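Local coordinates for metallophosphoesterase TT1561-like domain-containing protein (Aquifex aeolicus, PDB 2YVT) that is of unknown function but belongs to the calcineurin-like metallophosphoesterase superfamily, whose typical members hydrolyse phosphate esters at a two-metal centre, at residues A[8-13]-A[217-222]; A[14-18]-A[77-81]; A[42-48]-A[73-78]; A[97-103]-A[150-156]; A[136-140]-A[164-168]. All coordinates share one frame; numbering follows the deposited sequence.

The chain illustrates how a metallophosphoesterase sandwich brings loops together at strand ends, where relatives have their active site. Contact 1 joins the two sheets and, through 219-222, meets contact 4, where His220 CE1 lies 3.3 Å from Lys98 NZ; together these loops probably outline the region that holds metal ions in relatives. Contacts 2 and 3 share Thr77 and Leu78 of helix 65-86, with centres about 8 Å apart. Contact 3 joins contact 4, centre to centre about 11 Å, where the Asp100 carboxylate accepts from the backbone N atoms of Ile42 and Leu43. Contact 5 touches contact 4 (Phe139 CE2 to Tyr156 CD2, 3.7 Å) but lies about 25 Å, between centres, from contact 2.

Contact 1 (A[8-13]-A[217-222])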
# COMPACT_ATOMS: atom_id res chain seq x y z
N VAL A 8 -5.38 13.54 -5.04
CA VAL A 8 -4.89 12.42 -4.23
C VAL A 8 -3.42 12.66 -3.90
O VAL A 8 -2.62 12.92 -4.80
CB VAL A 8 -5.00 11.06 -4.99
CG1 VAL A 8 -4.52 9.91 -4.11
CG2 VAL A 8 -6.43 10.82 -5.47
N LEU A 9 -3.08 12.61 -2.61
CA LEU A 9 -1.68 12.61 -2.19
C LEU A 9 -1.35 11.18 -1.78
O LEU A 9 -2.02 10.63 -0.92
CB LEU A 9 -1.46 13.56 -1.00
CG LEU A 9 -0.02 13.91 -0.55
CD1 LEU A 9 -0.10 15.00 0.53
CD2 LEU A 9 0.79 12.74 -0.02
N ALA A 10 -0.32 10.60 -2.40
CA ALA A 10 0.06 9.21 -2.09
C ALA A 10 1.51 9.11 -1.65
O ALA A 10 2.39 9.76 -2.21
CB ALA A 10 -0.18 8.30 -3.31
N ILE A 11 1.73 8.28 -0.63
CA ILE A 11 3.08 7.90 -0.20
C ILE A 11 3.18 6.37 -0.12
O ILE A 11 2.16 5.67 -0.10
CB ILE A 11 3.48 8.53 1.17
CG1 ILE A 11 2.61 7.96 2.31
CG2 ILE A 11 3.42 10.05 1.09
CD1 ILE A 11 3.10 8.37 3.71
N LYS A 12 4.41 5.87 -0.08
CA LYS A 12 4.65 4.44 0.12
C LYS A 12 5.88 4.23 0.99
O LYS A 12 6.75 5.11 1.06
CB LYS A 12 4.75 3.68 -1.21
CG LYS A 12 5.96 4.01 -2.11
CD LYS A 12 7.11 3.04 -1.92
CE LYS A 12 8.29 3.37 -2.83
NZ LYS A 12 8.23 2.61 -4.12
N ASN A 13 5.94 3.08 1.64
CA ASN A 13 7.04 2.74 2.56
C ASN A 13 7.22 3.80 3.64
O ASN A 13 8.30 4.39 3.79
CB ASN A 13 8.34 2.47 1.79
CG ASN A 13 8.38 1.09 1.15
OD1 ASN A 13 7.74 0.15 1.63
ND2 ASN A 13 9.15 0.96 0.07
N ILE A 217 -2.17 2.75 -7.89
CA ILE A 217 -1.15 3.35 -7.02
C ILE A 217 -0.41 2.20 -6.35
O ILE A 217 -1.03 1.30 -5.80
CB ILE A 217 -1.80 4.28 -5.97
CG1 ILE A 217 -2.55 5.43 -6.66
CG2 ILE A 217 -0.73 4.81 -5.00
CD1 ILE A 217 -3.47 6.23 -5.75
N VAL A 218 0.92 2.20 -6.44
CA VAL A 218 1.70 1.02 -6.07
C VAL A 218 2.91 1.38 -5.20
O VAL A 218 3.33 2.54 -5.16
CB VAL A 218 2.13 0.19 -7.32
CG1 VAL A 218 0.89 -0.37 -8.07
CG2 VAL A 218 3.00 1.03 -8.25
N GLY A 219 3.47 0.38 -4.52
CA GLY A 219 4.54 0.61 -3.53
C GLY A 219 5.80 -0.22 -3.73
O GLY A 219 6.36 -0.27 -4.82
N HIS A 220 6.23 -0.89 -2.66
CA HIS A 220 7.44 -1.72 -2.68
C HIS A 220 8.60 -0.92 -3.30
O HIS A 220 8.81 0.24 -2.91
CB HIS A 220 7.16 -3.07 -3.38
CG HIS A 220 8.20 -4.12 -3.16
ND1 HIS A 220 9.08 -4.11 -2.09
CD2 HIS A 220 8.48 -5.24 -3.86
CE1 HIS A 220 9.86 -5.18 -2.16
NE2 HIS A 220 9.51 -5.89 -3.22
N VAL A 221 9.31 -1.49 -4.27
CA VAL A 221 10.41 -0.81 -4.93
C VAL A 221 9.95 -0.19 -6.24
O VAL A 221 9.27 -0.84 -7.05
CB VAL A 221 11.59 -1.79 -5.19
CG1 VAL A 221 12.63 -1.17 -6.14
CG2 VAL A 221 12.22 -2.19 -3.87
N GLY A 222 10.30 1.08 -6.45
CA GLY A 222 10.01 1.76 -7.71
C GLY A 222 9.66 3.22 -7.52
O GLY A 222 9.41 3.69 -6.40
O HOH W 1 10.10 -1.92 -0.58
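Lys12 lays the first part of its side chain over Gly219, CB and CG each resting 3.9 Å from Gly219 CA, where glycine offers bare backbone. The chain then bends twice and carries NZ into the turn formed by 219-222. Because CG sits between the backbone N and the carbonyl carbon (chi1 66°), the side chain leaves strand 7-12 toward this turn. NZ donates to His220 O at 2.7 Å, coming from above the carbonyl plane, and to Gly222 O at 2.8 Å, where it is only modestly tilted from the plane. Asn235 OD1 supplies a third bond, so the nitrogen is gripped by three oxygens.

Farther back along the strands the contact is purely apolar. Ala10 CB touches Ile217 CG2 at 3.9 Å, and Val8 CG1 approaches Ile217 CD1 at 4.2 Å. These side chains belong to two different sheets, and their meeting is part of the interior of the beta sandwich. At the other end Asn13 ND2 reaches a water at 3.1 Å that also bonds His220 ND1, while Asn13 OD1 accepts from Asn41 N and ND2 has a further partner in Glu238 OE1.

In the superfamily the aspartate of a D-x-H motif usually ends this first strand and G-H-x-H marks the later turn. Here Asn13 probably stands where that aspartate would be, and G-H-V-G (219-222) ends in glycine where histidine is usual, consistent with altered metal binding. Three oxygens without full negative charge satisfy the buried Lys12 amine and tie the 219-222 turn to the end of strand 7-12.

Contact 2 (A[14-18]-A[77-81]); sequences FKERF and TLDKF
Glu16 OE2 is held by two groups, accepting from Lys44 N and hydrogen-bonded to Tyr73 OH, and the carboxylate thus fixed lies across the methyl of Thr77 at about a right angle, CD 3.7 Å from CG2. Thr77 turns its hydroxyl to its own helix instead, where OG1 bonds Tyr73 O.

The larger part of the contact is built on the Phe18 ring. Lys80 stretches over one face: its CE stands above the ring centre, 3.8 Å from the centroid, a CH-pi contact, and NZ follows at 4.4 Å from the centroid as a cation-pi partner. An extended chain with CG anti to the backbone N (chi1 -174°) keeps the methylenes and the amine over that face. Phe14 CZ packs on the opposite face, while the ring edge points at the helix backbone, CE1 being 3.6 Å from Phe81 N.

Segment 14-18 is the loop between strand 7-12 and helix 21-31 of the alpha/beta sandwich, and it turns back through a type I' beta turn closed by Arg17 N to Phe14 O at 3.0 Å. Replacing Phe18 with an alanine would probably deprive the Lys80 amine of its aromatic partner and open a gap between the Phe14 ring and helix 65-86.

Within the turn, Arg17 N lies over one face of the Phe14 ring and Phe81 CE1 over the other. The Phe14 and Phe81 rings slide past one another with planes at 56° and centroids 5.3 Å apart, an oblique pairing.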
# COMPACT_ATOMS: atom_id res chain seq x y z
N PHE A 14 6.15 4.03 4.40
CA PHE A 14 6.20 4.90 5.58
C PHE A 14 7.32 4.47 6.52
O PHE A 14 8.06 5.31 7.03
CB PHE A 14 4.83 4.91 6.28
CG PHE A 14 4.84 5.64 7.58
CD1 PHE A 14 4.92 7.03 7.60
CD2 PHE A 14 4.77 4.95 8.79
CE1 PHE A 14 4.95 7.71 8.81
CE2 PHE A 14 4.80 5.62 10.00
CZ PHE A 14 4.89 7.01 10.02
N LYS A 15 7.44 3.15 6.74
CA LYS A 15 8.56 2.54 7.47
C LYS A 15 8.87 3.27 8.78
O LYS A 15 10.02 3.59 9.09
CB LYS A 15 9.81 2.44 6.58
CG LYS A 15 9.72 1.35 5.52
CD LYS A 15 10.99 1.25 4.67
CE LYS A 15 10.84 0.20 3.58
NZ LYS A 15 12.15 -0.16 2.93
N GLU A 16 7.81 3.54 9.54
CA GLU A 16 7.92 4.13 10.88
C GLU A 16 8.59 5.52 10.91
O GLU A 16 9.18 5.91 11.93
CB GLU A 16 8.62 3.15 11.83
CG GLU A 16 8.00 1.77 11.83
CD GLU A 16 8.64 0.79 12.79
OE1 GLU A 16 9.41 1.22 13.71
OE2 GLU A 16 8.38 -0.42 12.61
N ARG A 17 8.47 6.27 9.81
CA ARG A 17 9.08 7.60 9.72
C ARG A 17 8.17 8.70 10.26
O ARG A 17 7.76 9.63 9.55
CB ARG A 17 9.62 7.89 8.31
CG ARG A 17 10.76 6.93 7.88
CD ARG A 17 11.95 6.97 8.87
NE ARG A 17 12.53 8.31 8.92
CZ ARG A 17 13.41 8.77 8.03
NH1 ARG A 17 13.85 7.98 7.05
NH2 ARG A 17 13.87 10.01 8.13
N PHE A 18 7.86 8.59 11.54
CA PHE A 18 7.03 9.58 12.20
C PHE A 18 7.68 10.96 12.15
O PHE A 18 6.97 11.98 12.12
CB PHE A 18 6.73 9.18 13.65
CG PHE A 18 6.04 7.85 13.77
CD1 PHE A 18 4.66 7.76 13.59
CD2 PHE A 18 6.77 6.69 14.03
CE1 PHE A 18 4.01 6.54 13.68
CE2 PHE A 18 6.12 5.45 14.13
CZ PHE A 18 4.74 5.38 13.95
N THR A 77 3.39 0.38 17.71
CA THR A 77 3.82 1.14 16.54
C THR A 77 2.65 1.34 15.58
O THR A 77 2.46 2.43 15.05
CB THR A 77 5.01 0.47 15.85
OG1 THR A 77 6.04 0.25 16.81
CG2 THR A 77 5.56 1.34 14.71
N LEU A 78 1.84 0.31 15.38
CA LEU A 78 0.64 0.46 14.54
C LEU A 78 -0.36 1.44 15.13
O LEU A 78 -0.94 2.27 14.42
CB LEU A 78 -0.03 -0.89 14.30
CG LEU A 78 0.69 -1.84 13.34
CD1 LEU A 78 -0.00 -3.20 13.34
CD2 LEU A 78 0.79 -1.26 11.93
N ASP A 79 -0.56 1.37 16.45
CA ASP A 79 -1.46 2.30 17.11
C ASP A 79 -0.98 3.73 16.92
O ASP A 79 -1.77 4.63 16.64
CB ASP A 79 -1.59 1.96 18.60
CG ASP A 79 -2.37 0.70 18.85
OD1 ASP A 79 -3.00 0.15 17.92
OD2 ASP A 79 -2.35 0.24 20.02
N LYS A 80 0.34 3.93 17.04
CA LYS A 80 0.92 5.26 16.84
C LYS A 80 0.75 5.73 15.41
O LYS A 80 0.45 6.91 15.16
CB LYS A 80 2.41 5.25 17.22
CG LYS A 80 3.07 6.61 17.19
CD LYS A 80 4.50 6.45 17.65
CE LYS A 80 5.30 7.73 17.52
NZ LYS A 80 6.71 7.45 17.94
N PHE A 81 0.91 4.81 14.45
CA PHE A 81 0.68 5.14 13.05
C PHE A 81 -0.76 5.60 12.82
O PHE A 81 -0.99 6.63 12.20
CB PHE A 81 1.00 3.94 12.16
CG PHE A 81 0.50 4.09 10.74
CD1 PHE A 81 1.21 4.83 9.81
CD2 PHE A 81 -0.69 3.48 10.34
CE1 PHE A 81 0.75 4.97 8.50
CE2 PHE A 81 -1.16 3.61 9.04
CZ PHE A 81 -0.44 4.36 8.12

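Contact 3 (A[42-48]-A[73-78])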
# COMPACT_ATOMS: atom_id res chain seq x y z
N ILE A 42 4.22 -0.03 6.41
CA ILE A 42 4.04 0.84 7.57
C ILE A 42 5.14 0.55 8.59
O ILE A 42 5.79 1.47 9.09
CB ILE A 42 2.65 0.66 8.21
CG1 ILE A 42 1.56 1.07 7.22
CG2 ILE A 42 2.54 1.47 9.51
CD1 ILE A 42 0.22 0.44 7.44
N LEU A 43 5.33 -0.73 8.88
CA LEU A 43 6.35 -1.19 9.83
C LEU A 43 7.66 -1.57 9.17
O LEU A 43 7.72 -1.85 7.97
CB LEU A 43 5.83 -2.43 10.56
CG LEU A 43 4.54 -2.28 11.35
CD1 LEU A 43 4.17 -3.62 11.98
CD2 LEU A 43 4.67 -1.19 12.42
N LYS A 44 8.72 -1.58 9.98
CA LYS A 44 9.97 -2.21 9.59
C LYS A 44 9.84 -3.72 9.81
O LYS A 44 9.90 -4.50 8.86
CB LYS A 44 11.14 -1.64 10.38
CG LYS A 44 11.38 -0.16 10.17
CD LYS A 44 12.84 0.16 10.50
CE LYS A 44 12.96 1.27 11.50
NZ LYS A 44 14.39 1.39 11.93
N ASN A 45 9.65 -4.13 11.07
CA ASN A 45 9.29 -5.50 11.44
C ASN A 45 10.30 -6.52 10.92
O ASN A 45 9.94 -7.59 10.41
CB ASN A 45 7.88 -5.82 10.93
CG ASN A 45 7.09 -6.75 11.85
OD1 ASN A 45 7.54 -7.11 12.95
ND2 ASN A 45 5.89 -7.11 11.41
N GLU A 46 11.59 -6.20 11.06
CA GLU A 46 12.66 -6.97 10.44
C GLU A 46 12.82 -8.37 11.02
O GLU A 46 13.09 -9.32 10.29
CB GLU A 46 13.98 -6.21 10.56
CG GLU A 46 14.01 -4.92 9.76
CD GLU A 46 15.35 -4.21 9.85
OE1 GLU A 46 16.40 -4.89 9.79
OE2 GLU A 46 15.35 -2.96 9.97
N ALA A 47 12.64 -8.50 12.34
CA ALA A 47 12.85 -9.77 13.02
C ALA A 47 11.88 -10.83 12.51
O ALA A 47 12.26 -11.98 12.28
CB ALA A 47 12.73 -9.60 14.51
N LEU A 48 10.62 -10.45 12.33
CA LEU A 48 9.64 -11.43 11.85
C LEU A 48 10.00 -11.92 10.46
O LEU A 48 9.93 -13.12 10.18
CB LEU A 48 8.22 -10.85 11.88
CG LEU A 48 7.38 -11.14 13.13
CD1 LEU A 48 8.01 -10.48 14.35
CD2 LEU A 48 5.96 -10.64 12.93
N TYR A 73 5.71 -4.39 20.43
CA TYR A 73 6.27 -3.39 19.50
C TYR A 73 5.35 -3.17 18.29
O TYR A 73 5.07 -2.02 17.92
CB TYR A 73 7.69 -3.80 19.04
CG TYR A 73 8.00 -3.50 17.57
CD1 TYR A 73 8.26 -2.19 17.14
CD2 TYR A 73 8.03 -4.52 16.62
CE1 TYR A 73 8.54 -1.91 15.80
CE2 TYR A 73 8.31 -4.26 15.26
CZ TYR A 73 8.56 -2.95 14.87
OH TYR A 73 8.85 -2.68 13.55
N ILE A 74 4.87 -4.26 17.70
CA ILE A 74 4.02 -4.16 16.50
C ILE A 74 2.74 -3.40 16.81
O ILE A 74 2.36 -2.47 16.10
CB ILE A 74 3.69 -5.57 15.92
CG1 ILE A 74 4.95 -6.23 15.36
CG2 ILE A 74 2.58 -5.50 14.86
CD1 ILE A 74 4.79 -7.72 15.13
N ILE A 75 2.09 -3.77 17.91
CA ILE A 75 0.85 -3.12 18.32
C ILE A 75 1.03 -1.63 18.65
O ILE A 75 0.26 -0.78 18.20
CB ILE A 75 0.20 -3.86 19.52
CG1 ILE A 75 -0.25 -5.26 19.07
CG2 ILE A 75 -0.97 -3.06 20.06
CD1 ILE A 75 -0.46 -6.24 20.21
N GLU A 76 2.05 -1.33 19.45
CA GLU A 76 2.32 0.05 19.86
C GLU A 76 2.61 0.92 18.64
O GLU A 76 2.13 2.06 18.53
CB GLU A 76 3.50 0.06 20.83
CG GLU A 76 3.79 1.40 21.50
CD GLU A 76 4.84 1.29 22.61
OE1 GLU A 76 5.60 0.30 22.63
OE2 GLU A 76 4.89 2.19 23.47
N THR A 77 3.39 0.38 17.71
CA THR A 77 3.82 1.14 16.54
C THR A 77 2.65 1.34 15.58
O THR A 77 2.46 2.43 15.05
CB THR A 77 5.01 0.47 15.85
OG1 THR A 77 6.04 0.25 16.81
CG2 THR A 77 5.56 1.34 14.71
N LEU A 78 1.84 0.31 15.38
CA LEU A 78 0.64 0.46 14.54
C LEU A 78 -0.36 1.44 15.13
O LEU A 78 -0.94 2.27 14.42
CB LEU A 78 -0.03 -0.89 14.30
CG LEU A 78 0.69 -1.84 13.34
CD1 LEU A 78 -0.00 -3.20 13.34
CD2 LEU A 78 0.79 -1.26 11.93
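In the loop that leads from strand 35-39 into helix 46-57, Leu43 is pressed into the side of helix 65-86. Its two methyls divide the work: CD2 rests 3.5 Å from Thr77 CG2 and 3.9 Å from Leu78 CD2, while CD1 meets Ile74 CG2 at 3.8 Å. With CG anti to the carbonyl carbon (chi1 -59°), the fork opens onto Thr77, Leu78 and, one turn earlier, Ile74. Ile42 CG2 adds a crosswise touch on Leu78 CD2.

A polar joint lies beside this apolar patch. Asn45 N donates to Tyr73 OH at 3.0 Å, with a moderately bent N-H...O angle of 143°, and the same hydroxyl is bonded to Glu16 OE2, so the phenol ties two loops to the helix. The Asn45 amide lies across Ile74, its OD1 3.6 Å from CD1, and its ND2 bonds Asn99 O. Leu48 CD2 and Ile74 CD1 meet tip to tip at 3.8 Å. At Tyr73 O, the N and OG1 of Thr77 arrive from opposite faces of the carbonyl plane.

Asn45 stands just before helix 46-57 in a left-handed backbone conformation, where the chain changes course. A loop that follows a core strand is thus held against a helix flanking the sheet, as in the layered alpha/beta sandwich of the metallophosphoesterases.

Contact 4 (A[97-103]-A[150-156]); sequences GKNDAPL and EDFVLKY
Leu103 N donates to Glu150 O at 2.9 Å, nearly along the C=O axis, and Leu154 N reaches Lys98 O at 2.8 Å. The second bond holds the 97-100 turn, G-K-N-D, which probably corresponds to the G-N-H-D/E motif of metallophosphoesterases, onto 150-156; the first holds the start of helix 103-112.

Between them the packing is close. Ala101 CB nestles against backbone, 3.5 Å from Asp151 O, and cis Pro102 brings CG to 3.2 Å from that same oxygen. Leu154 fills the hollow of the turn: with CG anti to the carbonyl carbon (chi1 -57°), CD1 lies against Gly97 O and Asp100 O, and CD2 turns to Leu103 CB. Asp100 O is buried here without a polar partner, whereas OD2 of the same residue is occupied by Gly97 N and Ile42 N.

The other side is looser. Lys98, partly exposed, runs alongside Val153 in the same direction, CG 4.2 Å from CB, and takes its amine off to Tyr181 OH. Nearby a water spans the segments, accepting from Asn99 ND2 and donating to Phe152 O; ND2 also bonds Glu49 OE1. Beside Leu103, Glu150 OE2 uses its anti lone pair to accept from Tyr156 OH at 2.6 Å.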
# COMPACT_ATOMS: atom_id res chain seq x y z
N GLY A 97 1.76 -3.33 3.71
CA GLY A 97 2.88 -3.90 2.98
C GLY A 97 3.27 -5.30 3.45
O GLY A 97 2.62 -5.90 4.33
N LYS A 98 4.33 -5.83 2.84
CA LYS A 98 4.87 -7.13 3.20
C LYS A 98 5.18 -7.25 4.70
O LYS A 98 5.04 -8.32 5.28
CB LYS A 98 6.11 -7.39 2.36
CG LYS A 98 6.89 -8.64 2.65
CD LYS A 98 8.14 -8.72 1.76
CE LYS A 98 8.96 -7.40 1.75
NZ LYS A 98 8.67 -6.43 0.63
N ASN A 99 5.60 -6.16 5.32
CA ASN A 99 6.04 -6.23 6.72
C ASN A 99 4.96 -5.86 7.73
O ASN A 99 5.22 -5.75 8.94
CB ASN A 99 7.28 -5.39 6.93
CG ASN A 99 8.45 -5.89 6.12
OD1 ASN A 99 8.90 -5.22 5.19
ND2 ASN A 99 8.91 -7.09 6.43
N ASP A 100 3.74 -5.67 7.24
CA ASP A 100 2.64 -5.24 8.10
C ASP A 100 1.84 -6.46 8.53
O ASP A 100 0.69 -6.67 8.14
CB ASP A 100 1.83 -4.17 7.38
CG ASP A 100 2.66 -2.92 7.14
OD1 ASP A 100 3.50 -2.63 8.01
OD2 ASP A 100 2.50 -2.26 6.09
N ALA A 101 2.51 -7.25 9.35
CA ALA A 101 2.08 -8.57 9.75
C ALA A 101 2.39 -8.77 11.23
O ALA A 101 3.28 -8.11 11.77
CB ALA A 101 2.82 -9.61 8.91
N PRO A 102 1.66 -9.69 11.90
CA PRO A 102 0.57 -10.52 11.39
C PRO A 102 -0.64 -9.71 10.91
O PRO A 102 -1.01 -8.69 11.52
CB PRO A 102 0.19 -11.39 12.59
CG PRO A 102 1.43 -11.39 13.46
CD PRO A 102 1.97 -10.00 13.31
N LEU A 103 -1.27 -10.18 9.82
CA LEU A 103 -2.46 -9.50 9.32
C LEU A 103 -3.52 -9.34 10.40
O LEU A 103 -4.15 -8.28 10.49
CB LEU A 103 -3.04 -10.22 8.10
CG LEU A 103 -4.25 -9.54 7.45
CD1 LEU A 103 -3.92 -8.12 6.94
CD2 LEU A 103 -4.76 -10.41 6.32
N GLU A 150 0.70 -14.91 6.07
CA GLU A 150 0.06 -13.74 6.66
C GLU A 150 0.49 -13.43 8.08
O GLU A 150 0.05 -12.44 8.64
CB GLU A 150 -1.47 -13.85 6.61
CG GLU A 150 -2.04 -13.97 5.21
CD GLU A 150 -3.55 -14.02 5.21
OE1 GLU A 150 -4.14 -14.92 5.87
OE2 GLU A 150 -4.17 -13.17 4.55
N ASP A 151 1.35 -14.27 8.66
CA ASP A 151 1.74 -14.08 10.06
C ASP A 151 3.10 -13.39 10.24
O ASP A 151 3.20 -12.40 10.95
CB ASP A 151 1.70 -15.41 10.82
CG ASP A 151 0.28 -15.95 10.97
OD1 ASP A 151 -0.68 -15.24 10.63
OD2 ASP A 151 0.13 -17.10 11.43
N PHE A 152 4.15 -13.93 9.62
CA PHE A 152 5.48 -13.34 9.76
C PHE A 152 5.67 -12.19 8.79
O PHE A 152 6.41 -11.25 9.06
CB PHE A 152 6.56 -14.39 9.51
CG PHE A 152 6.65 -15.42 10.59
CD1 PHE A 152 7.57 -15.28 11.63
CD2 PHE A 152 5.82 -16.54 10.56
CE1 PHE A 152 7.64 -16.24 12.64
CE2 PHE A 152 5.89 -17.51 11.57
CZ PHE A 152 6.80 -17.36 12.60
N VAL A 153 4.99 -12.30 7.65
CA VAL A 153 5.01 -11.32 6.57
C VAL A 153 3.68 -11.46 5.84
O VAL A 153 2.95 -12.43 6.09
CB VAL A 153 6.17 -11.57 5.54
CG1 VAL A 153 7.52 -11.13 6.11
CG2 VAL A 153 6.20 -13.02 5.05
N LEU A 154 3.36 -10.52 4.96
CA LEU A 154 2.20 -10.66 4.07
C LEU A 154 2.68 -10.97 2.66
O LEU A 154 3.25 -10.12 1.99
CB LEU A 154 1.35 -9.38 4.04
CG LEU A 154 0.80 -8.81 5.33
CD1 LEU A 154 -0.23 -7.73 4.97
CD2 LEU A 154 0.18 -9.92 6.18
N LYS A 155 2.44 -12.21 2.24
CA LYS A 155 2.75 -12.65 0.87
C LYS A 155 1.55 -13.42 0.33
O LYS A 155 0.95 -14.23 1.05
CB LYS A 155 3.99 -13.56 0.84
CG LYS A 155 5.28 -12.90 1.30
CD LYS A 155 6.46 -13.80 0.91
CE LYS A 155 7.80 -13.17 1.24
NZ LYS A 155 8.92 -14.08 0.87
N TYR A 156 1.19 -13.17 -0.92
CA TYR A 156 0.04 -13.84 -1.53
C TYR A 156 0.41 -14.42 -2.88
O TYR A 156 1.22 -13.83 -3.61
CB TYR A 156 -1.12 -12.85 -1.70
CG TYR A 156 -1.64 -12.37 -0.38
CD1 TYR A 156 -2.54 -13.15 0.35
CD2 TYR A 156 -1.23 -11.15 0.17
CE1 TYR A 156 -3.02 -12.73 1.59
CE2 TYR A 156 -1.71 -10.71 1.42
CZ TYR A 156 -2.61 -11.52 2.11
OH TYR A 156 -3.10 -11.13 3.34
O HOH W 2 7.74 -8.67 8.67

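Contact 5 (A[136-140]-A[164-168])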
# COMPACT_ATOMS: atom_id res chain seq x y z
N VAL A 136 -12.64 2.27 -4.94
CA VAL A 136 -11.23 2.14 -4.58
C VAL A 136 -11.00 0.73 -4.06
O VAL A 136 -11.66 0.32 -3.11
CB VAL A 136 -10.81 3.20 -3.54
CG1 VAL A 136 -9.29 3.20 -3.35
CG2 VAL A 136 -11.26 4.59 -4.01
N ILE A 137 -10.09 0.01 -4.70
CA ILE A 137 -9.80 -1.38 -4.34
C ILE A 137 -8.39 -1.44 -3.79
O ILE A 137 -7.48 -0.85 -4.36
CB ILE A 137 -9.92 -2.30 -5.57
CG1 ILE A 137 -11.34 -2.26 -6.13
CG2 ILE A 137 -9.53 -3.74 -5.22
CD1 ILE A 137 -11.44 -2.88 -7.48
N GLY A 138 -8.21 -2.15 -2.68
CA GLY A 138 -6.88 -2.34 -2.11
C GLY A 138 -6.53 -3.80 -1.94
O GLY A 138 -7.37 -4.61 -1.55
N PHE A 139 -5.29 -4.15 -2.25
CA PHE A 139 -4.80 -5.51 -1.99
C PHE A 139 -3.32 -5.39 -1.66
O PHE A 139 -2.48 -5.14 -2.54
CB PHE A 139 -5.06 -6.43 -3.20
CG PHE A 139 -5.10 -7.90 -2.86
CD1 PHE A 139 -6.18 -8.69 -3.28
CD2 PHE A 139 -4.09 -8.51 -2.11
CE1 PHE A 139 -6.25 -10.05 -2.97
CE2 PHE A 139 -4.14 -9.87 -1.80
CZ PHE A 139 -5.22 -10.65 -2.24
N GLY A 140 -3.01 -5.51 -0.37
CA GLY A 140 -1.65 -5.33 0.12
C GLY A 140 -0.79 -6.58 0.11
O GLY A 140 -1.16 -7.62 -0.44
N ILE A 164 -9.74 -13.96 -5.07
CA ILE A 164 -10.37 -12.94 -4.24
C ILE A 164 -10.93 -11.80 -5.09
O ILE A 164 -12.04 -11.33 -4.85
CB ILE A 164 -9.37 -12.37 -3.20
CG1 ILE A 164 -9.01 -13.44 -2.16
CG2 ILE A 164 -9.91 -11.07 -2.57
CD1 ILE A 164 -10.18 -13.93 -1.28
N LEU A 165 -10.17 -11.38 -6.11
CA LEU A 165 -10.54 -10.19 -6.88
C LEU A 165 -11.70 -10.40 -7.84
O LEU A 165 -12.12 -9.46 -8.53
CB LEU A 165 -9.31 -9.62 -7.59
CG LEU A 165 -8.33 -8.87 -6.68
CD1 LEU A 165 -7.05 -8.50 -7.45
CD2 LEU A 165 -8.98 -7.61 -6.09
N LYS A 166 -12.26 -11.60 -7.85
CA LYS A 166 -13.50 -11.85 -8.58
C LYS A 166 -14.64 -10.94 -8.11
O LYS A 166 -15.63 -10.75 -8.83
CB LYS A 166 -13.91 -13.32 -8.47
CG LYS A 166 -13.00 -14.27 -9.23
CD LYS A 166 -13.69 -15.58 -9.62
CE LYS A 166 -14.43 -16.22 -8.44
NZ LYS A 166 -13.53 -16.47 -7.29
N PHE A 167 -14.50 -10.35 -6.91
CA PHE A 167 -15.54 -9.47 -6.38
C PHE A 167 -15.71 -8.17 -7.17
O PHE A 167 -16.78 -7.57 -7.17
CB PHE A 167 -15.37 -9.19 -4.87
CG PHE A 167 -14.27 -8.21 -4.51
CD1 PHE A 167 -14.41 -6.85 -4.77
CD2 PHE A 167 -13.12 -8.65 -3.86
CE1 PHE A 167 -13.40 -5.95 -4.42
CE2 PHE A 167 -12.11 -7.75 -3.50
CZ PHE A 167 -12.25 -6.41 -3.79
N VAL A 168 -14.66 -7.76 -7.87
CA VAL A 168 -14.68 -6.48 -8.58
C VAL A 168 -15.83 -6.43 -9.60
O VAL A 168 -16.50 -5.40 -9.72
CB VAL A 168 -13.31 -6.18 -9.24
CG1 VAL A 168 -13.34 -4.85 -9.99
CG2 VAL A 168 -12.21 -6.17 -8.19
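Ile137 CD1 presses into the fork of Val168, 3.5 Å from CG2 and 3.7 Å from CG1, the first tighter than usual. Its other branch, CG2, meets Leu165 CD2 at 4.0 Å and Phe167 CZ at 4.1 Å; with CG1 anti to the carbonyl carbon (chi1 -61°) and CG2 anti to the backbone N, the two branches part toward different neighbours. Phe139 continues the row, CE1 lying 3.8 Å from Ile164 CG2 crosswise and CD1 touching Leu165 CG. An alanine in place of Ile137 would probably leave a gap between strand and turn, with the Val168 methyls and Leu165 CD2 deprived of their partner.

Around this first shell, a short 3-10 turn, with Val168 N bonded to Leu165 O at 3.1 Å, brings Leu165 and Val168 within touch of the strand. Helix 202-211 backs both through Ile207 and Leu211, and the Phe139 ring is met edge-to-face by Tyr156. Ile137 and Phe139 are fixed by backbone bonds to strand 175-180.

Strands 155-157 and 175-180 both pair in parallel with 134-144, and helix 158-164 with this turn carries the chain from one to the other. The packing is that of a beta-alpha-beta crossover lying over its intervening strand.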